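PDB 2C1F: bifunctional endo-1,4-beta-xylanase A from Neocallimastix patriciarum, which hydrolyses internal beta-1,4-xylosidic linkages of xylan through a family 11 glycoside hydrolase domain. Local coordinates for residues Gly8-Lys13 with Ile23-Thr28. Sequence-based numbering, arbitrary orientation.
Sequences GQNQHK and IWLDNT
Gln11 CG meets the edge of the Trp24 ring near its plane, 3.9 Å from CD1, while the backbone N of Asp26 lies over one face, offset toward the rim. The Gln11 amide is turned 70° from the indole; having CG anti to the backbone N (chi1 -159°) puts Gln11 CG beside both this ring edge and Ile23 O, 3.2 Å from the latter. At the His12 ring, Ile23 CG2 comes to the edge, 4.0 Å from CD2. These pairs belong to an antiparallel beta hairpin of strands 11-16 and 19-25, at one margin of the larger sheet of the family 11 beta-sandwich (jelly-roll). Gln11 and Trp24 form a non-hydrogen-bonded pair, His12 and Ile23 a hydrogen-bonded one with reciprocal hydrogen bonds, His12 N to Ile23 O (3.0 Å) and Ile23 N to His12 O (2.8 Å). The latter pair faces strand 2-5 of the other sheet, where His12 NE2 is hydrogen-bonded to Thr4 O and Val5 touches both side chains. Beyond them Asn10 CB packs 3.2 Å from Leu25 O, and its amide group extends beside Asp26 O. An alanine in place of Asn10 would keep CB against Leu25 O but would probably uncover the backbone at Asp26 and Asn27. Leu25 N is hydrogen-bonded to Asn10 O in the carbonyl plane, with an N-H...O angle of 161°.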
loop_
_atom_site.group_PDB
_atom_site.type_symbol
_atom_site.label_atom_id
_atom_site.label_comp_id
_atom_site.label_asym_id
_atom_site.label_seq_id
_atom_site.Cartn_x
_atom_site.Cartn_y
_atom_site.Cartn_z
ATOM N N GLY A 8 14.601 12.152 -15.750
ATOM C CA GLY A 8 15.327 13.107 -14.918
ATOM C C GLY A 8 15.185 12.771 -13.446
ATOM O O GLY A 8 16.177 12.521 -12.757
ATOM N N GLN A 9 13.942 12.761 -12.973
ATOM C CA GLN A 9 13.639 12.479 -11.577
ATOM C C GLN A 9 12.856 11.177 -11.482
ATOM O O GLN A 9 11.928 10.953 -12.259
ATOM C CB GLN A 9 12.802 13.614 -10.978
ATOM C CG GLN A 9 13.407 15.014 -11.104
ATOM C CD GLN A 9 14.789 15.132 -10.483
ATOM O OE1 GLN A 9 15.714 15.664 -11.107
ATOM N NE2 GLN A 9 14.938 14.645 -9.251
ATOM N N ASN A 10 13.233 10.329 -10.530
ATOM C CA ASN A 10 12.586 9.039 -10.357
ATOM C C ASN A 10 11.764 8.959 -9.075
ATOM O O ASN A 10 11.225 7.899 -8.755
ATOM C CB ASN A 10 13.628 7.912 -10.412
ATOM C CG ASN A 10 14.186 7.686 -11.823
ATOM O OD1 ASN A 10 13.619 8.140 -12.814
ATOM N ND2 ASN A 10 15.315 6.989 -11.905
ATOM N N GLN A 11 11.663 10.077 -8.349
ATOM C CA GLN A 11 10.825 10.145 -7.149
ATOM C C GLN A 11 10.329 11.554 -6.836
ATOM O O GLN A 11 11.043 12.534 -7.037
ATOM C CB GLN A 11 11.579 9.616 -5.932
ATOM C CG GLN A 11 10.647 9.175 -4.799
ATOM C CD GLN A 11 11.276 9.319 -3.433
ATOM O OE1 GLN A 11 12.503 9.353 -3.302
ATOM N NE2 GLN A 11 10.442 9.409 -2.403
ATOM N N HIS A 12 9.091 11.631 -6.361
ATOM C CA HIS A 12 8.536 12.848 -5.774
ATOM C C HIS A 12 7.694 12.446 -4.579
ATOM O O HIS A 12 6.902 11.494 -4.645
ATOM C CB HIS A 12 7.653 13.624 -6.759
ATOM C CG HIS A 12 8.326 13.945 -8.054
ATOM N ND1 HIS A 12 9.132 15.046 -8.217
ATOM C CD2 HIS A 12 8.323 13.302 -9.246
ATOM C CE1 HIS A 12 9.602 15.070 -9.452
ATOM N NE2 HIS A 12 9.121 14.025 -10.099
ATOM N N LYS A 13 7.868 13.163 -3.477
ATOM C CA LYS A 13 7.005 12.978 -2.333
ATOM C C LYS A 13 6.740 14.312 -1.669
ATOM O O LYS A 13 7.601 15.185 -1.621
ATOM C CB LYS A 13 7.593 11.952 -1.350
ATOM C CG LYS A 13 8.486 12.482 -0.249
ATOM C CD LYS A 13 8.894 11.348 0.698
ATOM C CE LYS A 13 7.819 11.049 1.763
ATOM N NZ LYS A 13 8.130 11.705 3.091
ATOM N N ILE A 23 5.411 9.180 -5.369
ATOM C CA ILE A 23 5.555 8.421 -6.599
ATOM C C ILE A 23 7.029 8.049 -6.736
ATOM O O ILE A 23 7.905 8.851 -6.450
ATOM C CB ILE A 23 5.023 9.191 -7.839
ATOM C CG1 ILE A 23 5.267 8.387 -9.114
ATOM C CG2 ILE A 23 5.641 10.594 -7.959
ATOM C CD1 ILE A 23 4.379 8.789 -10.251
ATOM N N TRP A 24 7.296 6.814 -7.136
ATOM C CA TRP A 24 8.667 6.337 -7.243
ATOM C C TRP A 24 8.792 5.363 -8.396
ATOM O O TRP A 24 7.878 4.554 -8.629
ATOM C CB TRP A 24 9.095 5.685 -5.926
ATOM C CG TRP A 24 10.437 4.975 -5.929
ATOM C CD1 TRP A 24 11.646 5.509 -5.600
ATOM C CD2 TRP A 24 10.682 3.596 -6.246
ATOM N NE1 TRP A 24 12.632 4.553 -5.698
ATOM C CE2 TRP A 24 12.067 3.372 -6.096
ATOM C CE3 TRP A 24 9.868 2.540 -6.667
ATOM C CZ2 TRP A 24 12.654 2.125 -6.337
ATOM C CZ3 TRP A 24 10.446 1.307 -6.902
ATOM C CH2 TRP A 24 11.824 1.106 -6.737
ATOM N N LEU A 25 9.927 5.460 -9.098
ATOM C CA LEU A 25 10.333 4.535 -10.163
ATOM C C LEU A 25 11.773 4.130 -9.904
ATOM O O LEU A 25 12.591 4.961 -9.538
ATOM C CB LEU A 25 10.236 5.210 -11.539
ATOM C CG LEU A 25 10.444 4.371 -12.818
ATOM C CD1 LEU A 25 9.208 3.539 -13.177
ATOM C CD2 LEU A 25 10.798 5.259 -13.993
ATOM N N ASP A 26 12.097 2.856 -10.090
ATOM C CA ASP A 26 13.475 2.415 -9.933
ATOM C C ASP A 26 14.312 2.948 -11.096
ATOM O O ASP A 26 13.770 3.558 -12.022
ATOM C CB ASP A 26 13.545 0.888 -9.862
ATOM C CG ASP A 26 14.778 0.385 -9.128
ATOM O OD1 ASP A 26 15.718 1.171 -8.867
ATOM O OD2 ASP A 26 14.820 -0.821 -8.821
ATOM N N ASN A 27 15.629 2.726 -11.045
ATOM C CA ASN A 27 16.555 3.187 -12.092
ATOM C C ASN A 27 16.722 2.190 -13.245
ATOM O O ASN A 27 17.647 2.315 -14.062
ATOM C CB ASN A 27 17.929 3.556 -11.489
ATOM C CG ASN A 27 18.647 2.359 -10.854
ATOM O OD1 ASN A 27 18.219 1.208 -10.983
ATOM N ND2 ASN A 27 19.743 2.635 -10.159
ATOM N N THR A 28 15.802 1.228 -13.321
ATOM C CA THR A 28 15.842 0.141 -14.299
ATOM C C THR A 28 15.061 0.446 -15.581
ATOM O O THR A 28 14.986 -0.396 -16.474
ATOM C CB THR A 28 15.274 -1.148 -13.674
ATOM O OG1 THR A 28 13.970 -0.887 -13.149
ATOM C CG2 THR A 28 16.169 -1.633 -12.538
#